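Local coordinates for erythromycin dehydratase (Saccharopolyspora erythraea, PDB 3EL6), which probably dehydrates the beta-hydroxyacyl intermediate of a polyketide synthase module during erythromycin biosynthesis, using a double hotdog fold, at residues 204-208 against 209-213. Residues are numbered along the deposited sequence; the frame is centred on the assembly and turned at random.
Sequences WRKDD and SVYAE
Trp204 and Tyr211 face each other as a hydrogen-bonded pair of the antiparallel hairpin of strands 200-206 and 209-215, the Tyr211 N to Trp204 O bond measuring 2.8 Å. Two residues on, Lys206 and Ser209 form the last such pair and close a two-residue beta hairpin through a type II' turn with Asp207 and Asp208 at its central positions. From CB to OH the Tyr211 side chain runs from Trp204 toward Lys206, on the face they share with Ser209. Tyr211 CB sits 4.1 Å from Trp204 CE3, the side chains crossing at about a right angle. Tyr211 CD2 passes 3.6 Å from Trp204 O, which meets the ring at its edge. Tyr211 CE2 reaches Lys206 CB at 3.9 Å, and Tyr211 OH ends 4.0 Å from Lys206 NZ, too far for a hydrogen bond. Glu213 OE2 lies near the Trp204 ring plane beside CH2, the carboxylate turned 75° to the ring, and bonds to Trp169 NE1. On the other face, Arg205, its CG anti to the backbone N (chi1 -177°), reaches along to the turn: NE donates to Asp207 O, and Arg205 NH2 forms a 3.1 Å salt bridge with Asp208 OD1. These two in-plane bonds should restrict guanidinium rotation and probably steady the turn, supplementing the Lys206-Ser209 backbone pair.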
loop_
_atom_site.group_PDB
_atom_site.type_symbol
_atom_site.label_atom_id
_atom_site.label_comp_id
_atom_site.label_asym_id
_atom_site.label_seq_id
_atom_site.Cartn_x
_atom_site.Cartn_y
_atom_site.Cartn_z
ATOM N N TRP A 204 8.146 -15.729 -41.151
ATOM C CA TRP A 204 7.700 -16.776 -42.105
ATOM C C TRP A 204 6.247 -17.079 -41.782
ATOM O O TRP A 204 5.809 -16.823 -40.650
ATOM C CB TRP A 204 8.478 -18.059 -41.915
ATOM C CG TRP A 204 9.968 -17.975 -42.166
ATOM C CD1 TRP A 204 10.640 -18.205 -43.350
ATOM C CD2 TRP A 204 10.982 -17.697 -41.173
ATOM N NE1 TRP A 204 11.999 -18.061 -43.144
ATOM C CE2 TRP A 204 12.239 -17.757 -41.826
ATOM C CE3 TRP A 204 10.938 -17.382 -39.798
ATOM C CZ2 TRP A 204 13.444 -17.532 -41.155
ATOM C CZ3 TRP A 204 12.151 -17.150 -39.125
ATOM C CH2 TRP A 204 13.381 -17.235 -39.811
ATOM N N ARG A 205 5.511 -17.669 -42.727
ATOM C CA ARG A 205 4.103 -17.938 -42.526
ATOM C C ARG A 205 3.818 -19.317 -43.037
ATOM O O ARG A 205 4.456 -19.766 -43.989
ATOM C CB ARG A 205 3.293 -16.929 -43.315
ATOM C CG ARG A 205 1.808 -17.050 -43.143
ATOM C CD ARG A 205 1.133 -15.694 -43.327
ATOM N NE ARG A 205 -0.320 -15.840 -43.323
ATOM C CZ ARG A 205 -1.163 -14.864 -43.641
ATOM N NH1 ARG A 205 -0.684 -13.672 -43.971
ATOM N NH2 ARG A 205 -2.479 -15.082 -43.628
ATOM N N LYS A 206 2.907 -20.005 -42.376
ATOM C CA LYS A 206 2.402 -21.297 -42.824
ATOM C C LYS A 206 0.906 -21.320 -42.472
ATOM O O LYS A 206 0.556 -21.183 -41.303
ATOM C CB LYS A 206 3.117 -22.423 -42.112
ATOM C CG LYS A 206 2.712 -23.783 -42.681
ATOM C CD LYS A 206 2.865 -24.876 -41.664
ATOM C CE LYS A 206 4.314 -25.112 -41.326
ATOM N NZ LYS A 206 4.386 -26.167 -40.267
ATOM N N ASP A 207 0.023 -21.431 -43.465
ATOM C CA ASP A 207 -1.409 -21.294 -43.184
ATOM C C ASP A 207 -1.620 -19.899 -42.589
ATOM O O ASP A 207 -1.192 -18.866 -43.155
ATOM C CB ASP A 207 -1.846 -22.340 -42.143
ATOM C CG ASP A 207 -1.277 -23.744 -42.430
ATOM O OD1 ASP A 207 -1.500 -24.254 -43.567
ATOM O OD2 ASP A 207 -0.612 -24.343 -41.525
ATOM N N ASP A 208 -2.288 -19.865 -41.437
ATOM C CA ASP A 208 -2.470 -18.602 -40.759
ATOM C C ASP A 208 -1.533 -18.468 -39.535
ATOM O O ASP A 208 -1.707 -17.555 -38.748
ATOM C CB ASP A 208 -3.947 -18.385 -40.372
ATOM C CG ASP A 208 -4.813 -17.951 -41.576
ATOM O OD1 ASP A 208 -4.265 -17.323 -42.530
ATOM O OD2 ASP A 208 -6.035 -18.230 -41.566
ATOM N N SER A 209 -0.566 -19.368 -39.393
ATOM C CA SER A 209 0.480 -19.238 -38.349
ATOM C C SER A 209 1.669 -18.390 -38.825
ATOM O O SER A 209 2.051 -18.466 -39.998
ATOM C CB SER A 209 0.991 -20.606 -37.973
ATOM O OG SER A 209 -0.067 -21.331 -37.348
ATOM N N VAL A 210 2.258 -17.617 -37.912
ATOM C CA VAL A 210 3.359 -16.716 -38.225
ATOM C C VAL A 210 4.501 -17.098 -37.317
ATOM O O VAL A 210 4.274 -17.351 -36.125
ATOM C CB VAL A 210 2.930 -15.255 -37.931
ATOM C CG1 VAL A 210 4.142 -14.304 -37.976
ATOM C CG2 VAL A 210 1.812 -14.809 -38.883
ATOM N N TYR A 211 5.737 -17.168 -37.840
ATOM C CA TYR A 211 6.900 -17.536 -37.071
ATOM C C TYR A 211 7.799 -16.291 -37.170
ATOM O O TYR A 211 7.895 -15.720 -38.275
ATOM C CB TYR A 211 7.610 -18.717 -37.734
ATOM C CG TYR A 211 6.679 -19.900 -37.811
ATOM C CD1 TYR A 211 6.715 -20.889 -36.845
ATOM C CD2 TYR A 211 5.689 -19.934 -38.779
ATOM C CE1 TYR A 211 5.789 -21.961 -36.883
ATOM C CE2 TYR A 211 4.755 -20.991 -38.821
ATOM C CZ TYR A 211 4.824 -21.976 -37.887
ATOM O OH TYR A 211 3.887 -22.993 -37.952
ATOM N N ALA A 212 8.452 -15.857 -36.091
ATOM C CA ALA A 212 9.286 -14.625 -36.275
ATOM C C ALA A 212 10.496 -14.734 -35.364
ATOM O O ALA A 212 10.429 -15.378 -34.337
ATOM C CB ALA A 212 8.473 -13.353 -35.962
ATOM N N GLU A 213 11.624 -14.110 -35.741
ATOM C CA GLU A 213 12.757 -13.944 -34.856
ATOM C C GLU A 213 12.651 -12.485 -34.419
ATOM O O GLU A 213 12.512 -11.599 -35.262
ATOM C CB GLU A 213 14.058 -14.141 -35.645
ATOM C CG GLU A 213 14.323 -15.652 -35.917
ATOM C CD GLU A 213 15.523 -15.897 -36.805
ATOM O OE1 GLU A 213 16.195 -14.906 -37.246
ATOM O OE2 GLU A 213 15.775 -17.099 -37.069
#